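Local coordinates for protein alpha,alpha-trehalose-phosphate synthase (UDP-forming) (Burkholderia xenovorans, PDB 5V0T) that belongs to glycosyltransferase family 20 of the GT-B clan and is modelled with uridine-5'-diphosphate and 6-o-phosphono-alpha-d-glucopyranose bound, at residues 257-262 with 360-365; 285-290 with 305-310; 267-272 with 301-306; 244-249 with 385-390. All blocks are in the same frame, centred on the assembly; numbering follows the deposited sequence.

Contact 1: residues 257-262 with 360-365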
# COMPACT_ATOMS: atom_id res chain seq x y z
N LYS A 257 24.55 6.96 -11.35
CA LYS A 257 24.45 8.42 -11.40
C LYS A 257 23.55 9.00 -10.31
O LYS A 257 23.96 9.99 -9.68
CB LYS A 257 23.98 8.86 -12.80
N PRO A 258 22.34 8.48 -10.05
CA PRO A 258 21.53 9.07 -8.97
C PRO A 258 22.24 9.07 -7.62
O PRO A 258 22.19 10.08 -6.91
CB PRO A 258 20.27 8.19 -8.95
CG PRO A 258 20.20 7.61 -10.36
CD PRO A 258 21.63 7.37 -10.72
N VAL A 259 22.89 7.96 -7.25
CA VAL A 259 23.59 7.93 -5.97
C VAL A 259 24.78 8.89 -5.99
O VAL A 259 25.00 9.64 -5.03
CB VAL A 259 24.01 6.49 -5.62
CG1 VAL A 259 25.01 6.48 -4.47
CG2 VAL A 259 22.78 5.64 -5.29
N ARG A 260 25.52 8.90 -7.09
CA ARG A 260 26.70 9.77 -7.18
C ARG A 260 26.31 11.24 -7.11
O ARG A 260 26.96 12.03 -6.43
CB ARG A 260 27.49 9.48 -8.46
CG ARG A 260 28.31 8.19 -8.40
CD ARG A 260 29.25 8.03 -9.61
NE ARG A 260 28.53 7.81 -10.86
CZ ARG A 260 28.21 8.77 -11.73
NH1 ARG A 260 28.54 10.04 -11.48
NH2 ARG A 260 27.55 8.47 -12.84
N THR A 261 25.23 11.64 -7.80
CA THR A 261 24.85 13.05 -7.76
C THR A 261 24.22 13.41 -6.41
O THR A 261 24.42 14.52 -5.91
CB THR A 261 23.91 13.42 -8.91
OG1 THR A 261 22.62 12.83 -8.72
CG2 THR A 261 24.49 12.95 -10.25
N MET A 262 23.46 12.48 -5.81
CA MET A 262 22.93 12.71 -4.46
C MET A 262 24.05 12.95 -3.46
O MET A 262 24.00 13.89 -2.65
CB MET A 262 22.07 11.52 -4.02
CG MET A 262 21.24 11.76 -2.77
SD MET A 262 19.80 12.84 -3.08
CE MET A 262 20.32 14.35 -2.27
N ALA A 360 15.73 2.05 -4.53
CA ALA A 360 16.48 1.11 -3.71
C ALA A 360 17.92 1.57 -3.54
O ALA A 360 18.47 1.53 -2.43
CB ALA A 360 16.43 -0.29 -4.32
N ALA A 361 18.57 2.00 -4.63
CA ALA A 361 19.94 2.49 -4.54
C ALA A 361 20.04 3.69 -3.62
O ALA A 361 20.97 3.79 -2.82
CB ALA A 361 20.48 2.84 -5.93
N LEU A 362 19.06 4.61 -3.69
CA LEU A 362 19.07 5.80 -2.84
C LEU A 362 18.76 5.46 -1.39
O LEU A 362 19.35 6.04 -0.47
CB LEU A 362 18.06 6.83 -3.37
CG LEU A 362 18.42 7.44 -4.73
CD1 LEU A 362 17.28 8.29 -5.25
CD2 LEU A 362 19.69 8.26 -4.62
N PHE A 363 17.83 4.53 -1.15
CA PHE A 363 17.54 4.10 0.21
C PHE A 363 18.82 3.71 0.94
O PHE A 363 19.00 4.04 2.12
CB PHE A 363 16.58 2.90 0.21
CG PHE A 363 15.12 3.24 -0.04
CD1 PHE A 363 14.60 4.46 0.30
CD2 PHE A 363 14.27 2.28 -0.60
CE1 PHE A 363 13.24 4.75 0.08
CE2 PHE A 363 12.92 2.55 -0.83
CZ PHE A 363 12.41 3.79 -0.49
N ARG A 364 19.73 3.02 0.25
CA ARG A 364 20.98 2.54 0.85
C ARG A 364 21.90 3.69 1.27
O ARG A 364 22.76 3.48 2.13
CB ARG A 364 21.69 1.61 -0.15
CG ARG A 364 22.92 0.82 0.37
CD ARG A 364 23.34 -0.20 -0.70
NE ARG A 364 24.42 -1.11 -0.30
CZ ARG A 364 24.24 -2.34 0.18
NH1 ARG A 364 23.00 -2.83 0.35
NH2 ARG A 364 25.28 -3.09 0.49
N THR A 365 21.73 4.88 0.71
CA THR A 365 22.54 6.03 1.12
C THR A 365 21.88 6.88 2.20
O THR A 365 22.50 7.84 2.67
CB THR A 365 22.84 6.93 -0.08
OG1 THR A 365 21.70 7.75 -0.34
CG2 THR A 365 23.15 6.11 -1.32
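Val-259 reaches across from helix 257-266 with both methyls, CG2 mainly to Ala-361 and CG1 to Thr-365. CG2 lies 3.7 Å from Ala-361 CB and also touches the carbonyl oxygen of that residue. CG1, anti to the backbone N of Val-259 (chi1 167°), meets Thr-365 CG2 at 3.7 Å. Beside this pair Leu-362 sends CD2 back to the facing helix, where it touches main chain as well as side chains: CD2 is 3.8 Å from Pro-258 O and 4.1 Å from Met-262 CB. Pro-258 CB brushes the same methyl more loosely, and Val-259 CG2 completes its surroundings, giving a small apolar patch in which one leucine branch is held among Pro-258, Val-259 and Met-262, about one turn of the other helix. The interface between the two segments is entirely van der Waals in character.

The hydroxyl of Thr-365 turns back on its own segment. OG1 lies between the backbone N and the carbonyl carbon (chi1 80°) and gives a 2.9 Å hydrogen bond to Leu-362 O, arriving in the carbonyl plane on a lone pair; the amide N of Thr-365 bonds to that oxygen too. The turn is thereby tied to Leu-362, while CG2 faces Val-259.

Farther out, Arg-364 NH1 bonds to Ala-388 O at the end of helix 380-388, and Phe-363 also packs on that helix. Beneath the pair of helices lies strand 270-275 of the parallel sheet, with Leu-362 resting on Met-273 and Thr-365 on Leu-271.

Contact 2: residues 285-290 with 305-310. With EDO (1,2-ethanediol), chain K.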
# COMPACT_ATOMS: atom_id res chain seq x y z
N VAL A 285 2.09 16.21 5.82
CA VAL A 285 2.16 17.50 6.51
C VAL A 285 2.76 17.33 7.89
O VAL A 285 3.66 18.08 8.29
CB VAL A 285 0.78 18.18 6.57
CG1 VAL A 285 0.81 19.40 7.53
CG2 VAL A 285 0.35 18.63 5.17
N GLU A 286 2.30 16.32 8.64
CA GLU A 286 2.85 16.08 9.98
C GLU A 286 4.33 15.73 9.89
O GLU A 286 5.13 16.15 10.73
CB GLU A 286 2.10 14.95 10.68
CG GLU A 286 0.64 15.27 11.05
CD GLU A 286 -0.33 15.09 9.89
OE1 GLU A 286 0.12 14.76 8.77
OE2 GLU A 286 -1.55 15.25 10.10
N ARG A 287 4.69 14.94 8.88
CA ARG A 287 6.08 14.55 8.66
C ARG A 287 6.97 15.77 8.42
O ARG A 287 8.07 15.87 8.98
CB ARG A 287 6.11 13.61 7.46
CG ARG A 287 7.44 13.07 7.15
CD ARG A 287 7.41 12.10 6.03
NE ARG A 287 6.38 11.07 6.16
CZ ARG A 287 6.16 10.18 5.20
NH1 ARG A 287 6.91 10.24 4.12
NH2 ARG A 287 5.20 9.25 5.32
N PHE A 288 6.52 16.70 7.57
CA PHE A 288 7.28 17.92 7.33
C PHE A 288 7.37 18.76 8.61
O PHE A 288 8.43 19.32 8.91
CB PHE A 288 6.65 18.74 6.20
CG PHE A 288 6.98 18.25 4.79
CD1 PHE A 288 7.19 16.90 4.53
CD2 PHE A 288 7.06 19.16 3.74
CE1 PHE A 288 7.47 16.46 3.23
CE2 PHE A 288 7.34 18.73 2.44
CZ PHE A 288 7.55 17.37 2.19
N ARG A 289 6.27 18.87 9.35
CA ARG A 289 6.28 19.66 10.58
C ARG A 289 7.23 19.10 11.63
O ARG A 289 7.81 19.87 12.41
CB ARG A 289 4.85 19.77 11.13
CG ARG A 289 3.97 20.61 10.23
CD ARG A 289 2.54 20.81 10.72
NE ARG A 289 1.86 21.70 9.78
CZ ARG A 289 0.60 22.10 9.87
NH1 ARG A 289 -0.15 21.70 10.88
NH2 ARG A 289 0.10 22.90 8.94
N ALA A 290 7.41 17.78 11.68
CA ALA A 290 8.34 17.24 12.66
C ALA A 290 9.79 17.45 12.24
O ALA A 290 10.66 17.61 13.10
CB ALA A 290 8.05 15.76 12.89
N VAL A 305 21.91 18.25 7.66
CA VAL A 305 21.00 17.20 7.23
C VAL A 305 20.06 17.81 6.20
O VAL A 305 19.78 19.01 6.24
CB VAL A 305 20.23 16.59 8.44
CG1 VAL A 305 19.42 17.67 9.16
CG2 VAL A 305 19.31 15.43 8.00
N SER A 306 19.61 16.99 5.26
CA SER A 306 18.56 17.37 4.33
C SER A 306 17.54 16.24 4.24
O SER A 306 17.86 15.07 4.49
CB SER A 306 19.10 17.69 2.93
OG SER A 306 19.63 19.00 2.89
N PHE A 307 16.31 16.62 3.90
CA PHE A 307 15.16 15.72 3.89
C PHE A 307 14.71 15.63 2.43
O PHE A 307 14.22 16.61 1.86
CB PHE A 307 14.07 16.26 4.83
CG PHE A 307 12.75 15.53 4.76
CD1 PHE A 307 12.66 14.22 4.29
CD2 PHE A 307 11.59 16.17 5.19
CE1 PHE A 307 11.42 13.57 4.23
CE2 PHE A 307 10.34 15.53 5.13
CZ PHE A 307 10.26 14.22 4.66
N LEU A 308 14.94 14.48 1.82
CA LEU A 308 14.46 14.18 0.48
C LEU A 308 13.07 13.53 0.58
O LEU A 308 12.93 12.42 1.11
CB LEU A 308 15.45 13.25 -0.23
CG LEU A 308 15.00 12.71 -1.60
CD1 LEU A 308 14.81 13.85 -2.61
CD2 LEU A 308 15.98 11.66 -2.11
N GLN A 309 12.04 14.22 0.07
CA GLN A 309 10.69 13.66 -0.02
C GLN A 309 10.37 13.48 -1.50
O GLN A 309 10.13 14.46 -2.22
CB GLN A 309 9.64 14.55 0.64
CG GLN A 309 8.20 14.05 0.37
CD GLN A 309 7.86 12.80 1.18
OE1 GLN A 309 7.87 12.84 2.39
NE2 GLN A 309 7.56 11.68 0.50
N ILE A 310 10.38 12.24 -1.96
CA ILE A 310 9.88 11.91 -3.28
C ILE A 310 8.39 11.62 -3.13
O ILE A 310 7.99 10.74 -2.35
CB ILE A 310 10.64 10.72 -3.89
CG1 ILE A 310 12.10 11.13 -4.12
CG2 ILE A 310 9.99 10.28 -5.21
CD1 ILE A 310 12.99 10.01 -4.72
C1 EDO K . 21.33 19.45 -0.13
O1 EDO K . 21.98 19.32 1.15
C2 EDO K . 20.45 20.70 -0.10
O2 EDO K . 21.26 21.88 -0.22
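Phe-288 and Phe-307 meet where helix 285-290 runs nearly antiparallel to strand 305-310 (171°), with 11.1 Å between the axes. Phe-307 turns its edge to the face of Phe-288 in an offset edge-to-face pair, centroids 5.3 Å apart and planes at 75°; the nearest atoms are Phe-307 CE2 and Phe-288 CD1, 3.5 Å apart. Gln-309 lies beside the same Phe-288 ring, CG in the ring plane at its edge and OE1 3.7 Å from CE1. Arg-287 crosses Phe-307 at about a right angle, bringing CD to 3.8 Å from CZ. Its chain then bends at chi3 (-49°), and NH1 makes a weak hydrogen bond to Gln-309 OE1 at 3.3 Å. The stronger polar partner of both is Asp-276, whose OD1 takes a salt bridge from Arg-287 NH1 and a hydrogen bond from Gln-309 NE2; Thr-372 OG1 bonds to Arg-287 NE. Gln-309 NE2 also bonds to Ile-310 O, 3.0 Å away and from above the carbonyl plane. The contact joins the helix and second strand of the beta-alpha-beta unit 270-275, 284-297, 305-310; around it Phe-288 packs on helix 319-339, and Phe-307 on Ser-274 and Ile-347 of the two neighbouring strands.

Contact 3: residues 267-272 with 301-306. With EDO (1,2-ethanediol), chain K.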
# COMPACT_ATOMS: atom_id res chain seq x y z
N HIS A 267 27.12 16.79 0.04
CA HIS A 267 28.49 16.89 0.54
C HIS A 267 28.60 16.73 2.06
O HIS A 267 28.83 17.69 2.80
CB HIS A 267 29.15 18.20 0.08
CG HIS A 267 28.34 19.43 0.32
ND1 HIS A 267 28.25 20.04 1.55
CD2 HIS A 267 27.59 20.18 -0.52
CE1 HIS A 267 27.48 21.10 1.46
NE2 HIS A 267 27.06 21.21 0.21
N SER A 268 28.41 15.48 2.49
CA SER A 268 28.59 14.96 3.85
C SER A 268 27.42 15.26 4.77
O SER A 268 27.43 14.78 5.91
CB SER A 268 29.88 15.46 4.53
OG SER A 268 29.71 16.75 5.07
N ARG A 269 26.41 16.02 4.35
CA ARG A 269 25.22 16.16 5.18
C ARG A 269 24.50 14.82 5.24
O ARG A 269 24.53 14.03 4.29
CB ARG A 269 24.27 17.23 4.62
CG ARG A 269 24.87 18.63 4.62
CD ARG A 269 23.86 19.65 4.11
NE ARG A 269 24.48 20.97 3.99
CZ ARG A 269 24.68 21.61 2.85
NH1 ARG A 269 25.28 22.79 2.85
NH2 ARG A 269 24.28 21.07 1.70
N LYS A 270 23.86 14.55 6.38
CA LYS A 270 23.11 13.31 6.47
C LYS A 270 21.82 13.43 5.68
O LYS A 270 21.33 14.53 5.39
CB LYS A 270 22.84 12.95 7.94
CG LYS A 270 24.15 12.63 8.72
CD LYS A 270 23.84 12.06 10.10
CE LYS A 270 25.14 11.65 10.82
NZ LYS A 270 24.87 11.18 12.20
N LEU A 271 21.25 12.29 5.32
CA LEU A 271 20.07 12.25 4.47
C LEU A 271 18.92 11.56 5.18
O LEU A 271 19.05 10.40 5.58
CB LEU A 271 20.37 11.53 3.15
CG LEU A 271 19.20 11.36 2.19
CD1 LEU A 271 18.64 12.73 1.77
CD2 LEU A 271 19.65 10.56 0.98
N ILE A 272 17.82 12.28 5.35
CA ILE A 272 16.53 11.68 5.68
C ILE A 272 15.77 11.50 4.37
O ILE A 272 15.63 12.45 3.58
CB ILE A 272 15.75 12.58 6.66
CG1 ILE A 272 16.58 12.83 7.93
CG2 ILE A 272 14.37 11.98 6.96
CD1 ILE A 272 16.01 13.96 8.81
N GLN A 301 21.77 20.55 13.99
CA GLN A 301 21.32 19.84 12.80
C GLN A 301 21.22 20.74 11.57
O GLN A 301 21.20 20.23 10.45
CB GLN A 301 19.95 19.18 13.04
CG GLN A 301 19.97 17.97 13.98
CD GLN A 301 20.77 16.80 13.45
OE1 GLN A 301 21.08 16.72 12.26
NE2 GLN A 301 21.12 15.87 14.34
N ARG A 302 21.16 22.06 11.76
CA ARG A 302 21.00 22.96 10.63
C ARG A 302 22.24 22.91 9.74
O ARG A 302 23.37 22.88 10.23
CB ARG A 302 20.74 24.38 11.13
CG ARG A 302 19.40 24.50 11.90
CD ARG A 302 19.27 25.85 12.58
NE ARG A 302 18.24 25.80 13.61
CZ ARG A 302 17.94 26.81 14.42
NH1 ARG A 302 18.60 27.96 14.31
NH2 ARG A 302 17.00 26.67 15.34
N ASN A 303 22.00 22.85 8.43
CA ASN A 303 23.03 22.71 7.40
C ASN A 303 23.81 21.40 7.52
O ASN A 303 24.81 21.21 6.83
CB ASN A 303 24.01 23.91 7.39
CG ASN A 303 24.38 24.36 5.98
OD1 ASN A 303 24.27 23.58 5.03
ND2 ASN A 303 24.81 25.61 5.83
N LYS A 304 23.36 20.46 8.37
CA LYS A 304 24.02 19.17 8.52
C LYS A 304 23.14 18.00 8.10
O LYS A 304 23.58 16.85 8.19
CB LYS A 304 24.49 18.97 9.96
CG LYS A 304 25.40 20.08 10.46
CD LYS A 304 26.51 20.35 9.47
CE LYS A 304 27.59 21.25 10.05
NZ LYS A 304 28.51 20.51 10.96
N VAL A 305 21.91 18.25 7.66
CA VAL A 305 21.00 17.20 7.23
C VAL A 305 20.06 17.81 6.20
O VAL A 305 19.78 19.01 6.24
CB VAL A 305 20.23 16.59 8.44
CG1 VAL A 305 19.42 17.67 9.16
CG2 VAL A 305 19.31 15.43 8.00
N SER A 306 19.61 16.99 5.26
CA SER A 306 18.56 17.37 4.33
C SER A 306 17.54 16.24 4.24
O SER A 306 17.86 15.07 4.49
CB SER A 306 19.10 17.69 2.93
OG SER A 306 19.63 19.00 2.89
C1 EDO K . 21.33 19.45 -0.13
O1 EDO K . 21.98 19.32 1.15
C2 EDO K . 20.45 20.70 -0.10
O2 EDO K . 21.26 21.88 -0.22
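The parallel pairing of strands 270-275 and 305-310 begins here, with Lys-270 bridged to Val-305 and Leu-271 to Ser-306. Lys-270 uses both its N and its O toward 301-306, one on each side of Val-305 in sequence: its N gives to Lys-304 O at 2.9 Å, and its O takes the N of Ser-306 at 3.0 Å. Ile-272 N continues the ladder to Ser-306 O. On the face that carries Val-305, Ile-272 CD1 packs against Val-305 CG2 at 3.7 Å.

Just before the strands, Arg-269 spans the two connecting loops. Its chain runs extended from CG to NE, and its CB, CG and CD touch the main chain of Asn-303 and Lys-304. NE bonds to Asn-303 O at 2.9 Å; the acceptor lies in the guanidinium plane, whereas the donor stands well above the plane of the carbonyl. The side-chain oxygen OD1 of Asn-303 takes a second, weak bond from NE at 2.8 Å, so Arg-269 meets both oxygens of this residue. The guanidinium and amide planes are 17° apart. Asn-303 ND2 bonds to Asp-343 OD1, which probably fixes the rotation of the amide.

NH2 of Arg-269 turns elsewhere, bonding to O1 of a 1,2-ethanediol molecule, probably from the crystallisation liquor, at 2.9 Å; the same O1 is hydrogen-bonded to Ser-306 OG, also at 2.9 Å. Ser-306 OG further bonds to Thr-345 O.

Strand 270-275, helix 284-297 and strand 305-310 form a beta-alpha-beta crossover, and the parallel sheet with strand order 3-2-1-4-5-6 around them is that of a Rossmann-like domain, as in GT-B glycosyltransferases.

Contact 4: residues 244-249 with 385-390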
# COMPACT_ATOMS: atom_id res chain seq x y z
N ASP A 244 16.37 -9.88 0.12
CA ASP A 244 17.74 -10.03 -0.40
C ASP A 244 17.83 -9.59 -1.86
O ASP A 244 18.88 -9.13 -2.30
CB ASP A 244 18.21 -11.47 -0.19
CG ASP A 244 18.42 -11.80 1.29
OD1 ASP A 244 18.96 -10.94 2.02
OD2 ASP A 244 18.00 -12.88 1.72
N GLU A 245 16.71 -9.67 -2.58
CA GLU A 245 16.64 -9.14 -3.94
C GLU A 245 16.73 -7.62 -3.93
O GLU A 245 17.40 -7.02 -4.78
CB GLU A 245 15.35 -9.62 -4.60
CG GLU A 245 15.14 -9.23 -6.06
CD GLU A 245 14.06 -10.10 -6.74
OE1 GLU A 245 13.81 -11.23 -6.28
OE2 GLU A 245 13.46 -9.64 -7.74
N ILE A 246 16.07 -6.97 -2.97
CA ILE A 246 16.15 -5.51 -2.87
C ILE A 246 17.55 -5.08 -2.48
O ILE A 246 18.05 -4.05 -2.95
CB ILE A 246 15.10 -4.99 -1.88
CG1 ILE A 246 13.68 -5.19 -2.41
CG2 ILE A 246 15.35 -3.52 -1.54
CD1 ILE A 246 12.64 -5.16 -1.30
N ALA A 247 18.19 -5.84 -1.60
CA ALA A 247 19.55 -5.52 -1.17
C ALA A 247 20.52 -5.55 -2.35
O ALA A 247 21.33 -4.63 -2.54
CB ALA A 247 20.00 -6.49 -0.08
N GLU A 248 20.46 -6.61 -3.15
CA GLU A 248 21.34 -6.70 -4.31
C GLU A 248 21.07 -5.57 -5.30
O GLU A 248 22.00 -4.98 -5.86
CB GLU A 248 21.17 -8.07 -4.98
N LEU A 249 19.80 -5.23 -5.50
CA LEU A 249 19.44 -4.11 -6.37
C LEU A 249 20.00 -2.79 -5.83
O LEU A 249 20.53 -1.98 -6.59
CB LEU A 249 17.92 -4.03 -6.50
CG LEU A 249 17.28 -3.26 -7.66
CD1 LEU A 249 17.86 -3.69 -9.02
CD2 LEU A 249 15.78 -3.46 -7.60
N TYR A 385 13.05 0.02 2.37
CA TYR A 385 14.13 0.82 2.97
C TYR A 385 15.05 -0.06 3.81
O TYR A 385 16.27 -0.01 3.68
CB TYR A 385 13.56 1.97 3.82
CG TYR A 385 14.67 2.66 4.59
CD1 TYR A 385 15.46 3.63 3.98
CD2 TYR A 385 14.96 2.29 5.91
CE1 TYR A 385 16.53 4.22 4.67
CE2 TYR A 385 16.04 2.88 6.59
CZ TYR A 385 16.80 3.85 5.97
OH TYR A 385 17.85 4.45 6.64
N VAL A 386 14.47 -0.89 4.68
CA VAL A 386 15.30 -1.75 5.52
C VAL A 386 16.10 -2.72 4.66
O VAL A 386 17.30 -2.93 4.89
CB VAL A 386 14.42 -2.50 6.54
CG1 VAL A 386 15.23 -3.59 7.21
CG2 VAL A 386 13.83 -1.52 7.56
N SER A 387 15.45 -3.32 3.66
CA SER A 387 16.10 -4.32 2.81
C SER A 387 17.27 -3.73 2.02
O SER A 387 18.22 -4.45 1.71
CB SER A 387 15.08 -4.90 1.82
OG SER A 387 14.07 -5.63 2.49
N ALA A 388 17.21 -2.44 1.68
CA ALA A 388 18.25 -1.84 0.86
C ALA A 388 19.55 -1.59 1.62
O ALA A 388 20.59 -1.38 0.99
CB ALA A 388 17.74 -0.51 0.27
N GLN A 389 19.51 -1.60 2.96
CA GLN A 389 20.62 -1.11 3.75
C GLN A 389 21.86 -1.97 3.59
O GLN A 389 21.79 -3.19 3.39
CB GLN A 389 20.24 -1.02 5.23
CG GLN A 389 19.16 0.02 5.51
CD GLN A 389 19.51 1.36 4.88
OE1 GLN A 389 20.53 1.97 5.24
NE2 GLN A 389 18.69 1.80 3.93
N ASP A 390 23.01 -1.32 3.68
CA ASP A 390 24.28 -2.04 3.79
C ASP A 390 24.40 -2.55 5.22
O ASP A 390 24.44 -1.75 6.15
CB ASP A 390 25.43 -1.10 3.45
CG ASP A 390 26.81 -1.73 3.60
OD1 ASP A 390 26.94 -2.92 3.99
OD2 ASP A 390 27.79 -1.01 3.31
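Just past helix 380-388, Gln-389 NE2 is held by two carbonyl oxygens, Tyr-385 O at 3.0 Å and Phe-363 O; the last turn of that helix sets Ser-387 and Ala-388 against Ile-246 and Ala-247. The contact is helix-on-helix packing within the GT-B architecture, joining helix 243-252 to the C-terminal end of helix 380-388. From helix 243-252 it is mainly Ile-246 that meets the other side chains. Its CG2, anti to the backbone N, lies 3.6 Å from Ser-387 CB and reaches on to Ala-388 CB at 4.2 Å; CD1 is also near CB and OG of that serine. The hydroxyl of Ser-387 is engaged within its own helix, OG bonding to Lys-383 O, so it presents mainly its CB to the isoleucine.

Ala-247 approaches the main chain instead. Its CB is 3.2 Å from Ser-387 O, a tight fit, and its CA lies 4.4 Å from that of Ala-388. With alanine on both sides the two backbones can come this near.

Around the pair, Val-241 touches both Ile-246 and Ser-387, and Leu-449 of helix 435-451 packs on Ser-387. Asp-244, at the start of the first segment, forms a salt bridge through OD2 with Arg-450 NE of that same helix. The side chain of Ile-246 lies about 8 Å from the bound uridine-5'-diphosphate. The amide of Gln-389 folds back over Tyr-385, its NE2 3.3 Å above the plane of the phenol ring and offset toward the rim.

Followed from the N terminus, helix 243-252 opens contact 4, helix 257-266 opens contact 1, strand 270-275 opens contact 3 and helix 284-297 opens contact 2. The chain then enters strand 305-310, where contacts 3 and 2 both end, overlapping rather than nesting and sharing Val-305 and Ser-306. Contact 1 closes at 360-365, enclosing those two, and contact 4 closes last at 385-390, enclosing all the rest. Contacts 2 and 3 join the parts of one beta-alpha-beta unit of the parallel sheet; contact 1 packs helices onto it, Met-262 touching Leu-308 and Leu-271. Contact 4 adjoins contact 1 at Ala-388, whose CB touches Ala-360 O, and ties in helix 243-252.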